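PDB 3EGO: probable 2-dehydropantoate 2-reductase from Bacillus subtilis, which probably catalyses the NADPH-dependent reduction of ketopantoate (2-dehydropantoate) to (R)-pantoate, a step in the biosynthesis of pantothenate. Local coordinates for residues K92-F97 against N156-H161; G103-L108 against S145-A150; A186-L191 against G200-T205; T192-V197 against G287-L292. All coordinates share one frame; numbering follows the deposited sequence.

Interaction 1: K92-F97 against N156-H161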
# COMPACT_ATOMS: atom_id res chain seq x y z
N LYS A 92 7.90 -26.11 35.74
CA LYS A 92 7.20 -26.62 34.59
C LYS A 92 5.72 -26.48 34.90
O LYS A 92 5.31 -26.62 36.06
CB LYS A 92 7.58 -28.09 34.32
CG LYS A 92 6.78 -29.11 35.11
N THR A 93 4.92 -26.17 33.88
CA THR A 93 3.47 -26.11 34.07
C THR A 93 2.78 -26.20 32.72
O THR A 93 3.40 -26.53 31.70
CB THR A 93 3.03 -24.84 34.83
OG1 THR A 93 1.64 -24.93 35.15
CG2 THR A 93 3.30 -23.57 33.99
N ASN A 94 1.48 -25.93 32.73
CA ASN A 94 0.67 -25.90 31.52
C ASN A 94 0.70 -24.47 30.99
O ASN A 94 0.49 -23.54 31.76
CB ASN A 94 -0.77 -26.25 31.86
CG ASN A 94 -0.90 -27.63 32.54
OD1 ASN A 94 -0.27 -28.59 32.10
ND2 ASN A 94 -1.73 -27.72 33.59
N ILE A 95 0.95 -24.30 29.69
CA ILE A 95 0.89 -22.99 29.06
C ILE A 95 -0.01 -23.11 27.88
O ILE A 95 0.23 -23.96 27.02
CB ILE A 95 2.22 -22.53 28.50
CG1 ILE A 95 3.36 -22.85 29.46
CG2 ILE A 95 2.17 -21.01 28.17
CD1 ILE A 95 3.39 -22.03 30.71
N LEU A 96 -1.03 -22.25 27.84
CA LEU A 96 -1.94 -22.19 26.69
C LEU A 96 -1.68 -20.93 25.87
O LEU A 96 -1.90 -19.85 26.36
CB LEU A 96 -3.41 -22.21 27.13
CG LEU A 96 -4.48 -22.09 26.04
CD1 LEU A 96 -4.33 -23.21 24.99
CD2 LEU A 96 -5.93 -22.09 26.66
N PHE A 97 -1.19 -21.05 24.63
CA PHE A 97 -0.94 -19.87 23.78
C PHE A 97 -2.15 -19.50 22.95
O PHE A 97 -2.64 -20.32 22.19
CB PHE A 97 0.24 -20.16 22.85
CG PHE A 97 1.54 -20.21 23.55
CD1 PHE A 97 2.29 -19.05 23.71
CD2 PHE A 97 2.02 -21.41 24.08
CE1 PHE A 97 3.51 -19.07 24.40
CE2 PHE A 97 3.24 -21.46 24.75
CZ PHE A 97 3.99 -20.29 24.92
N ASN A 156 -8.49 -30.84 32.10
CA ASN A 156 -9.86 -31.31 32.36
C ASN A 156 -10.51 -30.62 33.53
O ASN A 156 -11.65 -30.16 33.43
CB ASN A 156 -9.90 -32.83 32.67
CG ASN A 156 -9.78 -33.71 31.43
OD1 ASN A 156 -9.83 -33.24 30.29
ND2 ASN A 156 -9.63 -35.03 31.66
N ILE A 157 -9.81 -30.57 34.65
CA ILE A 157 -10.38 -30.00 35.85
C ILE A 157 -10.45 -28.51 35.64
O ILE A 157 -11.49 -27.89 35.90
CB ILE A 157 -9.61 -30.39 37.15
CG1 ILE A 157 -9.75 -31.89 37.41
CG2 ILE A 157 -10.14 -29.65 38.35
CD1 ILE A 157 -8.81 -32.41 38.50
N LEU A 158 -9.38 -27.93 35.09
CA LEU A 158 -9.35 -26.49 34.87
C LEU A 158 -10.58 -26.05 34.07
O LEU A 158 -11.24 -25.11 34.46
CB LEU A 158 -8.05 -26.04 34.18
CG LEU A 158 -6.81 -25.98 35.08
CD1 LEU A 158 -5.55 -26.20 34.27
CD2 LEU A 158 -6.79 -24.64 35.86
N PHE A 159 -10.87 -26.74 32.97
CA PHE A 159 -11.92 -26.34 32.06
C PHE A 159 -13.21 -27.14 32.24
O PHE A 159 -14.10 -27.06 31.41
CB PHE A 159 -11.47 -26.45 30.59
CG PHE A 159 -10.38 -25.50 30.21
CD1 PHE A 159 -10.14 -24.33 30.94
CD2 PHE A 159 -9.56 -25.79 29.11
CE1 PHE A 159 -9.11 -23.45 30.56
CE2 PHE A 159 -8.53 -24.92 28.71
CZ PHE A 159 -8.31 -23.74 29.45
N GLN A 160 -13.32 -27.86 33.35
CA GLN A 160 -14.50 -28.67 33.62
C GLN A 160 -15.78 -27.84 33.60
O GLN A 160 -16.78 -28.25 33.01
CB GLN A 160 -14.37 -29.39 34.98
CG GLN A 160 -15.56 -30.34 35.25
CD GLN A 160 -15.49 -31.04 36.60
OE1 GLN A 160 -14.61 -30.77 37.43
NE2 GLN A 160 -16.43 -31.97 36.82
N HIS A 161 -15.75 -26.68 34.26
CA HIS A 161 -16.92 -25.83 34.36
C HIS A 161 -16.67 -24.41 33.87
O HIS A 161 -15.74 -23.74 34.35
CB HIS A 161 -17.40 -25.79 35.81
CG HIS A 161 -17.98 -27.09 36.27
ND1 HIS A 161 -17.53 -27.76 37.38
CD2 HIS A 161 -18.96 -27.86 35.74
CE1 HIS A 161 -18.21 -28.88 37.53
NE2 HIS A 161 -19.09 -28.97 36.54
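L96 and N94, two residues apart on strand 94-97, both turn their side chains toward F159 and L158 in the loop at 156-161. The L96 side chain leaves the strand with CG anti to the backbone N (chi1 177°). Beyond CB it forks at CG; the side chain also packs on Y118 of strand 116-128, and the CD2 branch alone meets the loop. It reaches the edge of the ring near its plane, with L96 CD2 4.0 Å from F159 CZ. A branched aliphatic tip suits this place, since it packs against a ring C-H without needing a polar mate, while the F159 ring also meets W144 edge-to-face.

The second touch is lighter. L158 CD1 lies 4.2 Å from N94 ND2, a van der Waals approach to an amide whose polar work is done elsewhere: N94 OD1 accepts a hydrogen bond from R154 NE, and its ND2 gives a weak one to D69 O. The backbones stay well apart, with N94 CA and L158 CA 10.6 Å from each other, so side-chain ends alone bridge them. The loop chain folds through a type I turn from I157 to Q160. Strand 94-97 itself runs parallel to both 70-73 and 116-128 within the large mixed sheet, and the 156-161 loop lies against it on the way from strand 142-146 to strand 168-170.

Interaction 2: G103-L108 against S145-A150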
# COMPACT_ATOMS: atom_id res chain seq x y z
N GLY A 103 3.26 -17.24 13.88
CA GLY A 103 4.70 -16.98 14.07
C GLY A 103 5.24 -17.62 15.34
O GLY A 103 6.43 -17.97 15.42
N HIS A 104 4.38 -17.79 16.35
CA HIS A 104 4.83 -18.40 17.61
C HIS A 104 5.07 -19.89 17.45
O HIS A 104 5.81 -20.50 18.22
CB HIS A 104 3.84 -18.15 18.77
CG HIS A 104 2.47 -18.71 18.54
ND1 HIS A 104 1.68 -18.33 17.47
CD2 HIS A 104 1.71 -19.55 19.28
CE1 HIS A 104 0.51 -18.94 17.54
NE2 HIS A 104 0.50 -19.68 18.64
N ILE A 105 4.44 -20.46 16.43
CA ILE A 105 4.54 -21.89 16.16
C ILE A 105 5.98 -22.25 15.80
O ILE A 105 6.48 -23.29 16.22
CB ILE A 105 3.58 -22.30 15.03
CG1 ILE A 105 2.13 -22.10 15.49
CG2 ILE A 105 3.84 -23.73 14.61
CD1 ILE A 105 1.78 -22.84 16.80
N HIS A 106 6.68 -21.37 15.08
CA HIS A 106 8.11 -21.57 14.83
C HIS A 106 8.95 -21.49 16.12
O HIS A 106 9.89 -22.27 16.32
CB HIS A 106 8.63 -20.63 13.72
CG HIS A 106 8.09 -20.93 12.36
ND1 HIS A 106 7.73 -19.94 11.46
CD2 HIS A 106 7.83 -22.11 11.74
CE1 HIS A 106 7.28 -20.50 10.35
NE2 HIS A 106 7.32 -21.81 10.49
N ASP A 107 8.60 -20.58 17.02
CA ASP A 107 9.27 -20.49 18.32
C ASP A 107 9.04 -21.72 19.19
O ASP A 107 9.95 -22.21 19.86
CB ASP A 107 8.81 -19.23 19.08
CG ASP A 107 8.62 -18.02 18.16
OD1 ASP A 107 8.92 -18.11 16.94
OD2 ASP A 107 8.14 -16.97 18.65
N LEU A 108 7.81 -22.22 19.19
CA LEU A 108 7.44 -23.40 19.98
C LEU A 108 8.04 -24.71 19.47
O LEU A 108 8.34 -25.60 20.26
CB LEU A 108 5.92 -23.58 20.01
CG LEU A 108 5.07 -22.48 20.61
CD1 LEU A 108 3.63 -22.91 20.58
CD2 LEU A 108 5.53 -22.19 21.99
N SER A 145 -6.01 -27.15 21.58
CA SER A 145 -5.47 -28.47 21.22
C SER A 145 -4.18 -28.65 21.98
O SER A 145 -3.58 -27.65 22.39
CB SER A 145 -5.13 -28.50 19.74
OG SER A 145 -6.27 -28.19 18.96
N ALA A 146 -3.73 -29.89 22.16
CA ALA A 146 -2.38 -30.15 22.66
C ALA A 146 -1.30 -29.89 21.59
O ALA A 146 -1.46 -30.26 20.43
CB ALA A 146 -2.23 -31.68 23.17
N PHE A 147 -0.21 -29.28 21.98
CA PHE A 147 0.86 -29.08 21.00
C PHE A 147 1.95 -30.10 21.33
O PHE A 147 2.33 -30.29 22.49
CB PHE A 147 1.39 -27.64 21.02
CG PHE A 147 2.48 -27.34 20.02
CD1 PHE A 147 2.18 -27.00 18.70
CD2 PHE A 147 3.81 -27.37 20.39
CE1 PHE A 147 3.21 -26.69 17.78
CE2 PHE A 147 4.82 -27.08 19.47
CZ PHE A 147 4.51 -26.75 18.17
N ASP A 148 2.45 -30.73 20.30
CA ASP A 148 3.47 -31.74 20.45
C ASP A 148 2.89 -32.83 21.34
O ASP A 148 1.78 -33.28 21.10
CB ASP A 148 4.73 -31.12 21.05
CG ASP A 148 5.98 -31.92 20.70
OD1 ASP A 148 5.90 -32.75 19.77
OD2 ASP A 148 7.02 -31.72 21.35
N ASP A 149 3.60 -33.20 22.39
CA ASP A 149 3.22 -34.37 23.16
C ASP A 149 2.55 -34.03 24.48
O ASP A 149 2.70 -34.76 25.47
CB ASP A 149 4.47 -35.22 23.44
N ALA A 150 1.82 -32.92 24.53
CA ALA A 150 1.15 -32.57 25.77
C ALA A 150 -0.13 -33.38 25.96
O ALA A 150 -0.87 -33.66 25.01
CB ALA A 150 0.89 -31.04 25.87
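F147 lays one side of its ring against I105 and L108, fastening helix 103-109 of the Rossmann-type NADP-binding domain to the chain that follows strand 142-146. The side-chain contact is apolar, as befits three buried hydrocarbon side chains; the ring also passes the L108 carbonyl, with F147 CE2 3.9 Å from L108 O.

Its aliphatic-aromatic part has two pieces. L108 points toward the ring and supplies the closer one: L108 CB is 3.7 Å from F147 CE2, while the CD1 methyl of L108 lies over that face of the ring. I105 contributes from its far end, where I105 CD1 stands 4.2 Å from F147 CE1, oblique to the ring. F147 reaches both because its CG is anti to the backbone N (chi1 -179°), which extends the ring straight out from the chain toward the helix. A phenylalanine is long and flat enough to touch residues one helical turn apart.

F147 has an aromatic neighbour outside the two segments, W174 at the start of helix 174-195, the ring planes meeting at about 60°.

Backbone hydrogen bonds fix the two supports. L108 N donates to H104 O at 2.8 Å, a regular helical bond, and F147 is bonded through its main chain to I117 of strand 116-128. Just beyond the ring a type II' turn runs from F147 to A150, closed by a weak bond from A150 N to F147 O; D148 takes the positive phi of 60° that such a turn requires. On the helix, the same I105 CD1 methyl also rests 3.9 Å above the plane of the H104 imidazole, offset toward its rim.

Interaction 3: A186-L191 against G200-T205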
# COMPACT_ATOMS: atom_id res chain seq x y z
N ALA A 186 -5.02 -14.16 6.68
CA ALA A 186 -3.98 -13.86 5.69
C ALA A 186 -4.58 -13.31 4.39
O ALA A 186 -3.97 -12.49 3.73
CB ALA A 186 -3.16 -15.12 5.43
N CYS A 187 -5.78 -13.75 4.02
CA CYS A 187 -6.41 -13.30 2.79
C CYS A 187 -7.11 -11.98 2.92
O CYS A 187 -7.18 -11.22 1.94
CB CYS A 187 -7.43 -14.30 2.28
SG CYS A 187 -6.74 -15.81 1.75
N ILE A 188 -7.68 -11.71 4.09
CA ILE A 188 -8.45 -10.49 4.26
C ILE A 188 -7.63 -9.32 4.77
O ILE A 188 -7.77 -8.20 4.28
CB ILE A 188 -9.64 -10.66 5.23
CG1 ILE A 188 -10.67 -11.67 4.68
CG2 ILE A 188 -10.33 -9.30 5.47
CD1 ILE A 188 -11.82 -12.03 5.72
N ASN A 189 -6.80 -9.56 5.78
CA ASN A 189 -6.15 -8.45 6.53
C ASN A 189 -5.10 -7.57 5.80
O ASN A 189 -5.18 -6.33 5.84
CB ASN A 189 -5.56 -9.00 7.84
CG ASN A 189 -6.66 -9.36 8.87
OD1 ASN A 189 -7.84 -9.44 8.55
ND2 ASN A 189 -6.25 -9.61 10.11
N PRO A 190 -4.08 -8.20 5.19
CA PRO A 190 -3.11 -7.46 4.41
C PRO A 190 -3.77 -6.70 3.28
O PRO A 190 -3.39 -5.57 3.02
CB PRO A 190 -2.20 -8.56 3.83
CG PRO A 190 -2.39 -9.77 4.73
CD PRO A 190 -3.78 -9.65 5.29
N LEU A 191 -4.76 -7.32 2.61
CA LEU A 191 -5.39 -6.68 1.46
C LEU A 191 -6.17 -5.45 1.83
O LEU A 191 -6.09 -4.43 1.14
CB LEU A 191 -6.33 -7.62 0.70
CG LEU A 191 -5.76 -8.35 -0.50
CD1 LEU A 191 -4.73 -9.36 -0.05
CD2 LEU A 191 -6.87 -9.06 -1.26
N GLY A 200 -16.09 -6.02 3.04
CA GLY A 200 -17.05 -6.37 2.00
C GLY A 200 -16.58 -5.91 0.64
O GLY A 200 -16.94 -6.50 -0.38
N GLU A 201 -15.78 -4.85 0.61
CA GLU A 201 -15.27 -4.34 -0.65
C GLU A 201 -14.39 -5.34 -1.39
O GLU A 201 -14.25 -5.27 -2.60
CB GLU A 201 -14.56 -2.99 -0.48
CG GLU A 201 -15.44 -1.76 -0.64
CD GLU A 201 -14.69 -0.61 -1.34
OE1 GLU A 201 -14.64 0.50 -0.77
OE2 GLU A 201 -14.12 -0.84 -2.44
N LEU A 202 -13.81 -6.30 -0.67
CA LEU A 202 -13.05 -7.40 -1.30
C LEU A 202 -13.91 -8.32 -2.16
O LEU A 202 -13.42 -8.94 -3.11
CB LEU A 202 -12.34 -8.24 -0.25
CG LEU A 202 -11.27 -7.50 0.57
CD1 LEU A 202 -10.43 -8.49 1.34
CD2 LEU A 202 -10.39 -6.64 -0.37
N LEU A 203 -15.19 -8.44 -1.81
CA LEU A 203 -16.07 -9.39 -2.47
C LEU A 203 -16.78 -8.76 -3.65
O LEU A 203 -16.97 -9.40 -4.69
CB LEU A 203 -17.11 -9.91 -1.48
CG LEU A 203 -16.68 -10.87 -0.38
CD1 LEU A 203 -17.93 -11.22 0.42
CD2 LEU A 203 -16.03 -12.13 -0.95
N THR A 204 -17.13 -7.49 -3.51
CA THR A 204 -17.94 -6.81 -4.50
C THR A 204 -17.13 -6.08 -5.58
O THR A 204 -17.71 -5.48 -6.48
CB THR A 204 -18.91 -5.81 -3.85
OG1 THR A 204 -18.18 -4.77 -3.20
CG2 THR A 204 -19.82 -6.51 -2.82
N THR A 205 -15.80 -6.10 -5.48
CA THR A 205 -14.96 -5.50 -6.52
C THR A 205 -14.26 -6.65 -7.21
O THR A 205 -13.40 -7.28 -6.62
CB THR A 205 -13.88 -4.53 -5.95
OG1 THR A 205 -14.49 -3.60 -5.06
CG2 THR A 205 -13.13 -3.78 -7.06
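C187, I188 and L191 of helix 174-195 receive the side chain of a single residue, L202, from the short, weakly bonded helix 201-204. Taken in order, C187 comes first and offers backbone rather than side chain, with C187 O 4.3 Å from L202 CD1; its side chain touches M212, F216 and V235. I188 does more. I188 O is 4.0 Å from L202 CD1, and its CG2 branch comes within 4.2 Å of the same methyl, so a beta-branched residue places one carbon at the interface while it also touches C239 of helix 228-241.

N189 directs its CB away from the 200-205 segment; its side chain touches S248 and M249, and by similarity it binds the substrate. P190 follows, and having no N-H it interrupts the helical bonding, so that the helix is kinked here. L191 then turns toward the partner, and L191 CB lies 4.2 Å from L202 CD1. It shares M212 as a neighbour with L202.

On the other side L202 is carried by a compact turn. G200 O accepts from both L203 N and T204 N, and T205 OG1 donates to E201 O at 3.0 Å, in the carbonyl plane. L202 CG is anti to its carbonyl carbon (chi1 -63°), which turns CG toward the long helix, where the CD1 branch makes the contact.

Chemically, one leucine methyl meets aliphatic carbons, I188 CA among them, and the carbonyl oxygens of C187 and I188 at van der Waals distance. Such a contact has no directional bond and rests on shape and exclusion of water.

Interaction 4: T192-V197 against G287-L292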
# COMPACT_ATOMS: atom_id res chain seq x y z
N THR A 192 -6.96 -5.56 2.90
CA THR A 192 -7.72 -4.42 3.39
C THR A 192 -6.82 -3.29 3.90
O THR A 192 -7.13 -2.11 3.74
CB THR A 192 -8.74 -4.79 4.50
OG1 THR A 192 -8.08 -5.42 5.58
CG2 THR A 192 -9.84 -5.71 3.97
N ALA A 193 -5.72 -3.67 4.52
CA ALA A 193 -4.77 -2.70 5.01
C ALA A 193 -4.21 -1.90 3.86
O ALA A 193 -4.01 -0.71 3.99
CB ALA A 193 -3.66 -3.37 5.75
N LEU A 194 -3.93 -2.54 2.72
CA LEU A 194 -3.36 -1.74 1.62
C LEU A 194 -4.40 -0.89 0.88
O LEU A 194 -4.13 0.29 0.51
CB LEU A 194 -2.55 -2.63 0.66
CG LEU A 194 -1.08 -2.82 1.02
CD1 LEU A 194 -0.75 -4.20 1.50
CD2 LEU A 194 -0.22 -2.51 -0.21
N LEU A 195 -5.58 -1.46 0.66
CA LEU A 195 -6.61 -0.81 -0.15
C LEU A 195 -7.42 0.19 0.68
O LEU A 195 -8.11 1.05 0.13
CB LEU A 195 -7.57 -1.84 -0.75
CG LEU A 195 -6.94 -2.81 -1.75
CD1 LEU A 195 -7.80 -4.05 -1.91
CD2 LEU A 195 -6.67 -2.16 -3.10
N GLN A 196 -7.31 0.04 2.00
CA GLN A 196 -8.09 0.77 2.99
C GLN A 196 -9.60 0.76 2.68
O GLN A 196 -10.23 1.81 2.59
CB GLN A 196 -7.59 2.21 3.14
CG GLN A 196 -6.15 2.31 3.52
CD GLN A 196 -5.78 3.73 3.83
OE1 GLN A 196 -6.65 4.62 3.86
NE2 GLN A 196 -4.49 3.98 4.05
N VAL A 197 -10.14 -0.44 2.54
CA VAL A 197 -11.55 -0.59 2.28
C VAL A 197 -12.10 -1.53 3.34
O VAL A 197 -11.35 -2.30 3.93
CB VAL A 197 -11.79 -1.20 0.88
CG1 VAL A 197 -11.34 -0.22 -0.21
CG2 VAL A 197 -11.12 -2.55 0.76
N GLY A 287 6.11 -6.76 2.34
CA GLY A 287 7.04 -5.63 2.19
C GLY A 287 6.31 -4.29 2.31
O GLY A 287 6.81 -3.37 2.93
N SER A 288 5.11 -4.18 1.75
CA SER A 288 4.38 -2.91 1.76
C SER A 288 3.85 -2.56 3.13
O SER A 288 3.81 -1.40 3.51
CB SER A 288 3.18 -2.94 0.80
OG SER A 288 3.58 -3.24 -0.52
N ILE A 289 3.35 -3.56 3.84
CA ILE A 289 2.88 -3.29 5.22
C ILE A 289 4.06 -2.96 6.14
O ILE A 289 4.01 -2.01 6.95
CB ILE A 289 2.12 -4.49 5.83
CG1 ILE A 289 0.92 -4.90 4.99
CG2 ILE A 289 1.73 -4.16 7.27
CD1 ILE A 289 -0.01 -3.79 4.72
N LYS A 290 5.12 -3.75 6.04
CA LYS A 290 6.35 -3.47 6.80
C LYS A 290 6.95 -2.10 6.52
O LYS A 290 7.50 -1.45 7.42
CB LYS A 290 7.42 -4.53 6.54
CG LYS A 290 7.08 -5.94 7.10
CD LYS A 290 6.81 -5.90 8.61
CE LYS A 290 8.11 -5.89 9.40
NZ LYS A 290 7.84 -6.30 10.80
N ALA A 291 6.88 -1.66 5.27
CA ALA A 291 7.40 -0.35 4.88
C ALA A 291 6.74 0.75 5.69
O ALA A 291 7.34 1.78 5.94
CB ALA A 291 7.17 -0.11 3.41
N LEU A 292 5.49 0.52 6.08
CA LEU A 292 4.70 1.50 6.83
C LEU A 292 5.14 1.63 8.29
O LEU A 292 4.84 2.64 8.94
CB LEU A 292 3.21 1.12 6.75
CG LEU A 292 2.63 1.13 5.34
CD1 LEU A 292 1.19 0.67 5.28
CD2 LEU A 292 2.77 2.52 4.75
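L194 and I289 form the dense part of this contact, where helix 174-195 nears its end beside the C-terminal helix 280-291. Their side chains run obliquely across one another, and L194 CD1 is only 3.3 Å from I289 CD1. That spacing is shorter than carbon atoms normally allow and, with an L194 chi2 of 110° off the usual values, its exact length is doubtful, though the packing is not. I289 CD1 also reaches A193 CB at 3.8 Å; a small alanine suits the site because the isoleucine end can come close to the helix backbone. The other leucine branch turns to the serine, with L194 CD2 3.6 Å from S288 CB. The S288 hydroxyl is bonded back to F284 O of its own helix, which lets a polar residue lie buried among methyls.

The other side is looser. The first helix ends at L195, and the chain turns off at Q196 with positive phi (49°). L292, although directed toward the partner, makes no close contact and is exposed, and K290 turns to a salt bridge with D262. An alanine in place of L194 would take away CG and both methyls and would probably open a gap between helix 174-195 and the S288-I289 face of helix 280-291, leaving the I289 tip less firmly held.

Across the same region lies the second subunit: S288 of that subunit packs on L194 and L195, and its L195 meets S288 and A291. Buried apolar side chains near the ends of two helices, packed also against a partner chain, characterise this edge of the all-helical C-terminal domain of ketopantoate reductase.

Interactions 1 and 2 belong to the nucleotide-binding part of the chain, 3 and 4 to the C-terminal helical part. Interaction 2 is nested within the loop that interaction 1 closes, and the two touch directly: F97 CE2 lies 3.7 Å from L108 CD2. Interactions 3 and 4 share helix 174-195, their centres about 12 Å apart, with L202 CD1 3.9 Å from T192 CG2. Centres of interactions 2 and 3 are about 29 Å apart. Between the halves lies the probable active site: the I105 side chain is about 11 Å from that of K181, the proton donor by similarity, while N189 of interaction 3 is a predicted substrate ligand.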